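Local coordinates for possible hydrolase (PDB 6WYN), which hydrolyses carboxylic esters, preferring short, straight-chain alkyl esters, and is probably involved in ester and lipid metabolism, although its physiological substrate is unknown, at residues D44-Q55 against K228-H236; L76-F87 against A95-L105. All coordinates share one frame; numbering follows the deposited sequence.

Contact 1: D44-Q55 against K228-H236; sequences DEFALLAENAEQ and KSLRRGVFH
Arg232 reaches across to the helix of Glu51, where its NH1 gives a weak hydrogen bond, part of a salt bridge, to Glu51 OE2 (3.0 Å, N-H...O angle 130°). The two side chains lie alongside one another and run antiparallel, with carboxylate and guanidinium planes 81° apart, so the bridge rests on one oxygen rather than on a two-pronged pairing. Meanwhile Glu51 CB lies over one face of the guanidinium, toward its rim. NH2 lies 3.1 Å from Gln55 OE1, which sits near the guanidinium plane and is hydrogen-bonded to Thr100. A long, bendable arginine suits this buried place: CG leaves anti to the backbone N, and bends at chi2 and chi3 then turn the head along the 49-55 helix. Nearer the surface, Lys228 NZ makes a longer, weak salt bridge to Glu54 OE2 (3.3 Å), and a water accepts from NZ and donates to Glu54 OE1.

These charges join the short helix 49-55, near the modelled N terminus, to helix 227-237. The axes of 49-55 and 228-236 approach to 11.2 Å, and their N-to-C directions, 136° apart, are roughly antiparallel. Apolar packing takes over at Leu48, the N-cap residue, whose CD1 meets Phe235 CD2 at 3.6 Å while its CB rests on Arg232 CD. The Phe235 ring also turns an edge to Asp44 O. Beyond it, His236 presents CE1 edge-on to Glu45 O (3.3 Å), and Glu45 itself is held by His96 and Arg67. Asp44 OD2 accepts from Phe46 N (3.0 Å) in an Asx turn, met from above the carboxylate plane.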
loop_
_atom_site.group_PDB
_atom_site.type_symbol
_atom_site.label_atom_id
_atom_site.label_comp_id
_atom_site.label_asym_id
_atom_site.label_seq_id
_atom_site.Cartn_x
_atom_site.Cartn_y
_atom_site.Cartn_z
ATOM N N ASP A 44 7.480 -18.096 -10.551
ATOM C CA ASP A 44 6.134 -17.940 -9.959
ATOM C C ASP A 44 6.183 -16.779 -8.947
ATOM O O ASP A 44 7.248 -16.551 -8.330
ATOM C CB ASP A 44 5.755 -19.273 -9.334
ATOM C CG ASP A 44 4.624 -19.169 -8.365
ATOM O OD1 ASP A 44 3.511 -19.018 -8.861
ATOM O OD2 ASP A 44 4.873 -19.205 -7.139
ATOM N N GLU A 45 5.053 -16.113 -8.708
ATOM C CA GLU A 45 5.006 -14.899 -7.872
ATOM C C GLU A 45 5.231 -15.244 -6.393
ATOM O O GLU A 45 5.503 -14.319 -5.613
ATOM C CB GLU A 45 3.718 -14.130 -8.166
ATOM C CG GLU A 45 2.459 -14.678 -7.543
ATOM C CD GLU A 45 1.298 -13.685 -7.649
ATOM O OE1 GLU A 45 0.162 -14.120 -8.003
ATOM O OE2 GLU A 45 1.532 -12.464 -7.383
ATOM N N PHE A 46 5.114 -16.496 -5.982
ATOM C CA PHE A 46 5.360 -16.921 -4.580
ATOM C C PHE A 46 6.765 -17.553 -4.417
ATOM O O PHE A 46 7.088 -17.999 -3.320
ATOM C CB PHE A 46 4.211 -17.829 -4.137
ATOM C CG PHE A 46 2.858 -17.194 -4.333
ATOM C CD1 PHE A 46 2.583 -15.948 -3.779
ATOM C CD2 PHE A 46 1.863 -17.839 -5.061
ATOM C CE1 PHE A 46 1.365 -15.326 -4.005
ATOM C CE2 PHE A 46 0.615 -17.254 -5.225
ATOM C CZ PHE A 46 0.379 -16.009 -4.695
ATOM N N ALA A 47 7.620 -17.511 -5.421
ATOM C CA ALA A 47 8.923 -18.217 -5.386
ATOM C C ALA A 47 9.904 -17.559 -4.388
ATOM O O ALA A 47 10.847 -18.229 -3.999
ATOM C CB ALA A 47 9.507 -18.239 -6.775
ATOM N N LEU A 48 9.744 -16.290 -3.999
ATOM C CA LEU A 48 10.736 -15.597 -3.124
ATOM C C LEU A 48 10.255 -15.496 -1.692
ATOM O O LEU A 48 10.852 -14.710 -0.937
ATOM C CB LEU A 48 11.002 -14.210 -3.694
ATOM C CG LEU A 48 11.561 -14.243 -5.105
ATOM C CD1 LEU A 48 11.763 -12.835 -5.626
ATOM C CD2 LEU A 48 12.870 -15.051 -5.138
ATOM N N LEU A 49 9.231 -16.234 -1.284
ATOM C CA LEU A 49 8.642 -15.961 0.054
ATOM C C LEU A 49 9.648 -16.279 1.187
ATOM O O LEU A 49 9.490 -15.679 2.276
ATOM C CB LEU A 49 7.323 -16.700 0.261
ATOM C CG LEU A 49 6.121 -16.167 -0.530
ATOM C CD1 LEU A 49 4.893 -17.011 -0.193
ATOM C CD2 LEU A 49 5.872 -14.691 -0.235
ATOM N N ALA A 50 10.603 -17.197 0.979
ATOM C CA ALA A 50 11.623 -17.541 1.994
ATOM C C ALA A 50 12.424 -16.271 2.336
ATOM O O ALA A 50 12.731 -16.101 3.528
ATOM C CB ALA A 50 12.504 -18.668 1.505
ATOM N N GLU A 51 12.685 -15.414 1.344
ATOM C CA GLU A 51 13.379 -14.114 1.510
ATOM C C GLU A 51 12.556 -13.237 2.434
ATOM O O GLU A 51 13.141 -12.609 3.346
ATOM C CB GLU A 51 13.639 -13.431 0.168
ATOM C CG GLU A 51 14.554 -14.192 -0.783
ATOM C CD GLU A 51 14.841 -13.470 -2.100
ATOM O OE1 GLU A 51 15.564 -14.046 -2.939
ATOM O OE2 GLU A 51 14.389 -12.315 -2.290
ATOM N N ASN A 52 11.231 -13.209 2.272
ATOM C CA ASN A 52 10.339 -12.416 3.142
ATOM C C ASN A 52 10.348 -12.978 4.557
ATOM O O ASN A 52 10.396 -12.150 5.520
ATOM C CB ASN A 52 8.905 -12.311 2.623
ATOM C CG ASN A 52 8.841 -11.703 1.241
ATOM O OD1 ASN A 52 8.782 -12.451 0.268
ATOM N ND2 ASN A 52 8.936 -10.381 1.134
ATOM N N ALA A 53 10.277 -14.287 4.736
ATOM C CA ALA A 53 10.366 -14.875 6.098
ATOM C C ALA A 53 11.709 -14.476 6.777
ATOM O O ALA A 53 11.674 -14.078 7.910
ATOM C CB ALA A 53 10.183 -16.371 6.052
ATOM N N GLU A 54 12.841 -14.559 6.084
ATOM C CA GLU A 54 14.177 -14.167 6.621
ATOM C C GLU A 54 14.158 -12.660 6.988
ATOM O O GLU A 54 14.447 -12.317 8.136
ATOM C CB GLU A 54 15.196 -14.573 5.556
ATOM C CG GLU A 54 16.645 -14.194 5.824
ATOM C CD GLU A 54 17.584 -14.363 4.620
ATOM O OE1 GLU A 54 18.836 -14.366 4.826
ATOM O OE2 GLU A 54 17.080 -14.472 3.462
ATOM N N GLN A 55 13.712 -11.782 6.093
ATOM C CA GLN A 55 13.592 -10.327 6.402
ATOM C C GLN A 55 12.712 -10.116 7.634
ATOM O O GLN A 55 13.007 -9.200 8.412
ATOM C CB GLN A 55 13.123 -9.553 5.180
ATOM C CG GLN A 55 13.128 -8.050 5.362
ATOM C CD GLN A 55 12.665 -7.304 4.122
ATOM O OE1 GLN A 55 11.629 -7.599 3.502
ATOM N NE2 GLN A 55 13.396 -6.258 3.785
ATOM N N LYS A 228 18.997 -7.035 -2.567
ATOM C CA LYS A 228 18.165 -8.253 -2.765
ATOM C C LYS A 228 16.714 -7.867 -2.420
ATOM O O LYS A 228 15.826 -8.247 -3.194
ATOM C CB LYS A 228 18.729 -9.422 -1.964
ATOM C CG LYS A 228 18.031 -10.765 -2.168
ATOM C CD LYS A 228 18.633 -11.950 -1.372
ATOM C CE LYS A 228 18.041 -12.089 0.012
ATOM N NZ LYS A 228 18.181 -13.472 0.526
ATOM N N SER A 229 16.488 -7.046 -1.386
ATOM C CA SER A 229 15.140 -6.497 -1.083
ATOM C C SER A 229 14.647 -5.642 -2.254
ATOM O O SER A 229 13.490 -5.828 -2.667
ATOM C CB SER A 229 15.124 -5.738 0.201
ATOM O OG SER A 229 15.408 -6.622 1.264
ATOM N N LEU A 230 15.497 -4.764 -2.805
ATOM C CA LEU A 230 15.076 -3.916 -3.954
ATOM C C LEU A 230 14.710 -4.773 -5.176
ATOM O O LEU A 230 13.692 -4.454 -5.840
ATOM C CB LEU A 230 16.177 -2.919 -4.309
ATOM C CG LEU A 230 16.501 -1.873 -3.240
ATOM C CD1 LEU A 230 17.605 -0.925 -3.732
ATOM C CD2 LEU A 230 15.251 -1.084 -2.824
ATOM N N ARG A 231 15.527 -5.778 -5.481
ATOM C CA ARG A 231 15.335 -6.717 -6.624
ATOM C C ARG A 231 13.968 -7.418 -6.471
ATOM O O ARG A 231 13.245 -7.576 -7.461
ATOM C CB ARG A 231 16.509 -7.706 -6.617
ATOM C CG ARG A 231 16.462 -8.770 -7.701
ATOM C CD ARG A 231 17.681 -9.696 -7.754
ATOM N NE ARG A 231 18.943 -8.951 -7.866
ATOM C CZ ARG A 231 19.534 -8.540 -9.009
ATOM N NH1 ARG A 231 18.995 -8.805 -10.195
ATOM N NH2 ARG A 231 20.682 -7.864 -8.952
ATOM N N ARG A 232 13.659 -7.874 -5.254
ATOM C CA ARG A 232 12.374 -8.579 -4.993
ATOM C C ARG A 232 11.224 -7.613 -5.286
ATOM O O ARG A 232 10.244 -8.034 -5.932
ATOM C CB ARG A 232 12.351 -9.030 -3.531
ATOM C CG ARG A 232 11.093 -9.763 -3.092
ATOM C CD ARG A 232 11.429 -10.805 -2.043
ATOM N NE ARG A 232 11.431 -10.323 -0.669
ATOM C CZ ARG A 232 12.509 -9.967 0.023
ATOM N NH1 ARG A 232 13.707 -10.018 -0.534
ATOM N NH2 ARG A 232 12.384 -9.553 1.271
ATOM N N GLY A 233 11.354 -6.362 -4.838
ATOM C CA GLY A 233 10.303 -5.355 -5.050
ATOM C C GLY A 233 10.082 -5.094 -6.527
ATOM O O GLY A 233 8.887 -5.043 -6.979
ATOM N N VAL A 234 11.164 -4.970 -7.290
ATOM C CA VAL A 234 11.084 -4.726 -8.755
ATOM C C VAL A 234 10.477 -5.955 -9.469
ATOM O O VAL A 234 9.612 -5.763 -10.306
ATOM C CB VAL A 234 12.451 -4.352 -9.341
ATOM C CG1 VAL A 234 12.413 -4.299 -10.866
ATOM C CG2 VAL A 234 12.961 -3.022 -8.786
ATOM N N PHE A 235 10.939 -7.164 -9.175
ATOM C CA PHE A 235 10.319 -8.413 -9.681
ATOM C C PHE A 235 8.770 -8.365 -9.600
ATOM O O PHE A 235 8.069 -8.527 -10.615
ATOM C CB PHE A 235 10.871 -9.567 -8.867
ATOM C CG PHE A 235 10.210 -10.874 -9.174
ATOM C CD1 PHE A 235 10.247 -11.387 -10.462
ATOM C CD2 PHE A 235 9.533 -11.566 -8.187
ATOM C CE1 PHE A 235 9.635 -12.598 -10.751
ATOM C CE2 PHE A 235 8.914 -12.774 -8.480
ATOM C CZ PHE A 235 8.975 -13.285 -9.754
ATOM N N HIS A 236 8.213 -8.076 -8.432
ATOM C CA HIS A 236 6.736 -8.039 -8.206
ATOM C C HIS A 236 6.093 -6.855 -8.940
ATOM O O HIS A 236 4.912 -6.934 -9.296
ATOM C CB HIS A 236 6.421 -7.979 -6.719
ATOM C CG HIS A 236 6.815 -9.207 -6.005
ATOM N ND1 HIS A 236 6.569 -10.450 -6.531
ATOM C CD2 HIS A 236 7.454 -9.377 -4.822
ATOM C CE1 HIS A 236 6.967 -11.352 -5.661
ATOM N NE2 HIS A 236 7.567 -10.732 -4.626
HETATM O O HOH W 1 20.050 -13.983 2.422
#

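Contact 2: L76-F87 against A95-L105; sequences LRWGGSAPRVIF and AHTWDTVIVGL
Helix 99-105, the helix of the beta-alpha-beta unit formed with strands 85-88 and 109-112, packs here on strand 85-88 through Phe87 and on strand 73-78 through Leu76 and Trp78. Ile102 sits between the rings of Trp78 and Phe87. Its CG2 lies over one face of Trp78, 3.5 Å from the centroid of the five-membered ring in a CH-pi contact, while CG1 lies over the face of Phe87, 3.6 Å from CE1. The branching at CB makes this possible: with CG1 anti to the carbonyl carbon (chi1 -72°), CG2 stands anti to the backbone N and goes to Trp78, whereas the CG1 branch goes to Phe87 and its CD1 touches both rings. Val103 CG2 touches Trp78 at CZ3, and Leu105 CD2 meets the edge of Phe87.

Farther toward the start of the helix, Phe87 CB stands almost squarely above the five-membered ring of Trp98, 3.5 Å from its centroid and 4° off the normal. The Phe87 ring is tilted obliquely to the Trp98 six-membered ring, and Thr97 CG2 covers the opposite face of the indole. Leu76 CD1 is set likewise over the centre of the His96 ring.

Buried polar groups are answered locally. His96 ND1 donates to the syn lone pair of Asp99 OD2 (2.7 Å, 168°), nearly in the imidazole plane. Asp99 OD1 lies at the edge of Trp78, 3.3 Å from CZ2, and receives a hydrogen bond from a water (2.7 Å) that also donates to Ala95 O and weakly accepts from Trp78 NE1. The side chain of Trp98 is about 9 Å from that of Ser155, the probable nucleophile. A helix laid through large apolar side chains on a largely parallel sheet is characteristic of the alpha/beta-hydrolase fold.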
loop_
_atom_site.group_PDB
_atom_site.type_symbol
_atom_site.label_atom_id
_atom_site.label_comp_id
_atom_site.label_asym_id
_atom_site.label_seq_id
_atom_site.Cartn_x
_atom_site.Cartn_y
_atom_site.Cartn_z
ATOM N N LEU A 76 -4.003 -10.588 -2.993
ATOM C CA LEU A 76 -3.391 -11.808 -2.392
ATOM C C LEU A 76 -4.130 -12.139 -1.111
ATOM O O LEU A 76 -4.257 -11.264 -0.227
ATOM C CB LEU A 76 -1.913 -11.543 -2.129
ATOM C CG LEU A 76 -1.073 -11.286 -3.363
ATOM C CD1 LEU A 76 0.366 -11.004 -2.982
ATOM C CD2 LEU A 76 -1.151 -12.467 -4.310
ATOM N N ARG A 77 -4.611 -13.373 -1.007
ATOM C CA ARG A 77 -5.333 -13.873 0.183
ATOM C C ARG A 77 -4.399 -14.839 0.901
ATOM O O ARG A 77 -4.023 -15.887 0.302
ATOM C CB ARG A 77 -6.675 -14.521 -0.178
ATOM C CG ARG A 77 -7.515 -14.898 1.032
ATOM C CD ARG A 77 -8.960 -15.202 0.690
ATOM N NE ARG A 77 -8.985 -16.383 -0.172
ATOM C CZ ARG A 77 -10.009 -16.735 -0.945
ATOM N NH1 ARG A 77 -9.895 -17.797 -1.728
ATOM N NH2 ARG A 77 -11.127 -16.047 -0.906
ATOM N N TRP A 78 -4.057 -14.484 2.142
ATOM C CA TRP A 78 -3.076 -15.202 2.996
ATOM C C TRP A 78 -3.805 -15.971 4.082
ATOM O O TRP A 78 -4.710 -15.371 4.708
ATOM C CB TRP A 78 -2.134 -14.200 3.651
ATOM C CG TRP A 78 -1.307 -13.414 2.689
ATOM C CD1 TRP A 78 -1.641 -12.280 1.979
ATOM C CD2 TRP A 78 0.050 -13.710 2.379
ATOM N NE1 TRP A 78 -0.562 -11.856 1.254
ATOM C CE2 TRP A 78 0.496 -12.701 1.501
ATOM C CE3 TRP A 78 0.930 -14.709 2.807
ATOM C CZ2 TRP A 78 1.796 -12.695 1.008
ATOM C CZ3 TRP A 78 2.221 -14.678 2.337
ATOM C CH2 TRP A 78 2.650 -13.682 1.457
ATOM N N GLY A 79 -3.385 -17.224 4.298
ATOM C CA GLY A 79 -3.821 -18.010 5.460
ATOM C C GLY A 79 -5.229 -18.557 5.326
ATOM O O GLY A 79 -5.835 -18.786 6.393
ATOM N N GLY A 80 -5.775 -18.721 4.117
ATOM C CA GLY A 80 -7.179 -19.191 3.952
ATOM C C GLY A 80 -8.217 -18.109 3.616
ATOM O O GLY A 80 -7.858 -16.948 3.351
ATOM N N SER A 81 -9.499 -18.442 3.713
ATOM C CA SER A 81 -10.604 -17.617 3.162
ATOM C C SER A 81 -11.252 -16.679 4.198
ATOM O O SER A 81 -12.237 -16.043 3.748
ATOM C CB SER A 81 -11.642 -18.494 2.533
ATOM O OG SER A 81 -12.249 -19.271 3.545
ATOM N N ALA A 82 -10.734 -16.523 5.455
ATOM C CA ALA A 82 -11.317 -15.636 6.512
ATOM C C ALA A 82 -10.320 -14.565 6.995
ATOM O O ALA A 82 -9.767 -14.596 8.090
ATOM C CB ALA A 82 -11.787 -16.504 7.632
ATOM N N PRO A 83 -9.997 -13.575 6.165
ATOM C CA PRO A 83 -8.980 -12.585 6.543
ATOM C C PRO A 83 -9.346 -11.798 7.806
ATOM O O PRO A 83 -10.474 -11.388 7.912
ATOM C CB PRO A 83 -8.957 -11.619 5.353
ATOM C CG PRO A 83 -9.583 -12.363 4.209
ATOM C CD PRO A 83 -10.475 -13.444 4.782
ATOM N N ARG A 84 -8.384 -11.575 8.703
ATOM C CA ARG A 84 -8.533 -10.687 9.883
ATOM C C ARG A 84 -8.136 -9.240 9.527
ATOM O O ARG A 84 -8.688 -8.319 10.134
ATOM C CB ARG A 84 -7.610 -11.122 11.028
ATOM C CG ARG A 84 -8.077 -12.255 11.929
ATOM C CD ARG A 84 -7.250 -12.298 13.226
ATOM N NE ARG A 84 -7.664 -11.280 14.192
ATOM C CZ ARG A 84 -7.054 -10.986 15.347
ATOM N NH1 ARG A 84 -5.954 -11.622 15.716
ATOM N NH2 ARG A 84 -7.548 -10.031 16.123
ATOM N N VAL A 85 -7.192 -9.035 8.596
ATOM C CA VAL A 85 -6.642 -7.692 8.299
ATOM C C VAL A 85 -6.656 -7.475 6.800
ATOM O O VAL A 85 -6.278 -8.387 6.064
ATOM C CB VAL A 85 -5.205 -7.569 8.822
ATOM C CG1 VAL A 85 -4.705 -6.146 8.697
ATOM C CG2 VAL A 85 -5.115 -8.069 10.268
ATOM N N ILE A 86 -7.034 -6.292 6.404
ATOM C CA ILE A 86 -6.881 -5.808 5.014
ATOM C C ILE A 86 -5.706 -4.845 4.943
ATOM O O ILE A 86 -5.659 -3.931 5.767
ATOM C CB ILE A 86 -8.189 -5.145 4.576
ATOM C CG1 ILE A 86 -9.384 -6.090 4.706
ATOM C CG2 ILE A 86 -8.025 -4.625 3.172
ATOM C CD1 ILE A 86 -10.721 -5.353 4.746
ATOM N N PHE A 87 -4.839 -5.006 3.951
ATOM C CA PHE A 87 -3.677 -4.133 3.712
ATOM C C PHE A 87 -3.859 -3.457 2.355
ATOM O O PHE A 87 -4.171 -4.185 1.379
ATOM C CB PHE A 87 -2.394 -4.956 3.738
ATOM C CG PHE A 87 -1.996 -5.501 5.079
ATOM C CD1 PHE A 87 -2.421 -6.745 5.497
ATOM C CD2 PHE A 87 -1.138 -4.777 5.901
ATOM C CE1 PHE A 87 -2.023 -7.271 6.725
ATOM C CE2 PHE A 87 -0.777 -5.276 7.142
ATOM C CZ PHE A 87 -1.197 -6.521 7.542
ATOM N N ALA A 95 0.321 -5.219 -3.954
ATOM C CA ALA A 95 0.021 -6.038 -2.771
ATOM C C ALA A 95 1.275 -6.697 -2.166
ATOM O O ALA A 95 1.267 -6.966 -0.959
ATOM C CB ALA A 95 -1.010 -7.059 -3.149
ATOM N N HIS A 96 2.255 -7.058 -2.995
ATOM C CA HIS A 96 3.455 -7.797 -2.541
ATOM C C HIS A 96 4.293 -6.924 -1.591
ATOM O O HIS A 96 5.130 -7.506 -0.866
ATOM C CB HIS A 96 4.329 -8.264 -3.706
ATOM C CG HIS A 96 3.854 -9.516 -4.363
ATOM N ND1 HIS A 96 4.075 -10.744 -3.808
ATOM C CD2 HIS A 96 3.198 -9.729 -5.536
ATOM C CE1 HIS A 96 3.589 -11.685 -4.606
ATOM N NE2 HIS A 96 3.036 -11.084 -5.664
ATOM N N THR A 97 4.079 -5.599 -1.565
ATOM C CA THR A 97 4.787 -4.695 -0.619
ATOM C C THR A 97 4.561 -5.242 0.791
ATOM O O THR A 97 5.410 -5.042 1.673
ATOM C CB THR A 97 4.334 -3.227 -0.742
ATOM O OG1 THR A 97 5.273 -2.371 -0.082
ATOM C CG2 THR A 97 2.988 -2.972 -0.119
ATOM N N TRP A 98 3.441 -5.897 1.027
ATOM C CA TRP A 98 3.097 -6.372 2.387
ATOM C C TRP A 98 3.636 -7.765 2.725
ATOM O O TRP A 98 3.403 -8.173 3.860
ATOM C CB TRP A 98 1.607 -6.325 2.597
ATOM C CG TRP A 98 1.024 -4.986 2.400
ATOM C CD1 TRP A 98 0.289 -4.536 1.337
ATOM C CD2 TRP A 98 1.168 -3.892 3.304
ATOM N NE1 TRP A 98 -0.127 -3.259 1.576
ATOM C CE2 TRP A 98 0.445 -2.815 2.743
ATOM C CE3 TRP A 98 1.819 -3.729 4.529
ATOM C CZ2 TRP A 98 0.376 -1.578 3.370
ATOM C CZ3 TRP A 98 1.759 -2.501 5.134
ATOM C CH2 TRP A 98 0.989 -1.467 4.595
ATOM N N ASP A 99 4.286 -8.476 1.807
ATOM C CA ASP A 99 4.654 -9.908 1.998
ATOM C C ASP A 99 5.388 -10.097 3.346
ATOM O O ASP A 99 5.073 -11.024 4.102
ATOM C CB ASP A 99 5.493 -10.411 0.826
ATOM C CG ASP A 99 4.761 -10.558 -0.500
ATOM O OD1 ASP A 99 3.497 -10.331 -0.533
ATOM O OD2 ASP A 99 5.473 -10.872 -1.502
ATOM N N THR A 100 6.380 -9.263 3.619
ATOM C CA THR A 100 7.255 -9.455 4.798
ATOM C C THR A 100 6.403 -9.250 6.014
ATOM O O THR A 100 6.426 -10.117 6.900
ATOM C CB THR A 100 8.515 -8.588 4.754
ATOM O OG1 THR A 100 9.309 -8.997 3.643
ATOM C CG2 THR A 100 9.307 -8.719 6.042
ATOM N N VAL A 101 5.650 -8.153 6.060
ATOM C CA VAL A 101 4.789 -7.865 7.226
ATOM C C VAL A 101 3.796 -9.024 7.431
ATOM O O VAL A 101 3.539 -9.430 8.570
ATOM C CB VAL A 101 4.107 -6.492 7.070
ATOM C CG1 VAL A 101 2.942 -6.309 8.002
ATOM C CG2 VAL A 101 5.092 -5.350 7.238
ATOM N N ILE A 102 3.127 -9.457 6.366
ATOM C CA ILE A 102 2.074 -10.488 6.499
ATOM C C ILE A 102 2.721 -11.801 6.973
ATOM O O ILE A 102 2.176 -12.407 7.857
ATOM C CB ILE A 102 1.284 -10.577 5.188
ATOM C CG1 ILE A 102 0.437 -9.312 5.090
ATOM C CG2 ILE A 102 0.436 -11.833 5.120
ATOM C CD1 ILE A 102 -0.309 -9.218 3.802
ATOM N N VAL A 103 3.857 -12.174 6.434
ATOM C CA VAL A 103 4.556 -13.444 6.796
ATOM C C VAL A 103 4.973 -13.346 8.269
ATOM O O VAL A 103 4.689 -14.274 9.052
ATOM C CB VAL A 103 5.722 -13.711 5.823
ATOM C CG1 VAL A 103 6.719 -14.782 6.320
ATOM C CG2 VAL A 103 5.168 -14.143 4.485
ATOM N N GLY A 104 5.536 -12.211 8.689
ATOM C CA GLY A 104 5.912 -12.008 10.097
ATOM C C GLY A 104 4.748 -11.979 11.039
ATOM O O GLY A 104 4.884 -12.457 12.212
ATOM N N LEU A 105 3.656 -11.337 10.665
ATOM C CA LEU A 105 2.518 -11.233 11.592
ATOM C C LEU A 105 1.829 -12.588 11.797
ATOM O O LEU A 105 1.257 -12.806 12.896
ATOM C CB LEU A 105 1.580 -10.187 11.022
ATOM C CG LEU A 105 0.428 -9.776 11.907
ATOM C CD1 LEU A 105 0.946 -9.100 13.164
ATOM C CD2 LEU A 105 -0.512 -8.862 11.128
HETATM O O HOH W 2 1.045 -9.406 0.300
#

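From the N terminus the chain passes first through 44-55, then makes strands 65-70 and 73-78. Contact 2 closes early, when 95-105 folds back on 76-87 with only seven residues between the two segments. Contact 1 closes much later, as 228-236 returns to 44-55 across 172 residues, so the short loop of contact 2 lies wholly within the long one and the two do not cross. They meet in space through probable hydrogen bonds from 44-55 to 95-105 and through the stacked rings of His236 and His96. Helix 99-105 thus has strands packed against it and helix 49-55 beside it, linking the sheet to helix 227-237.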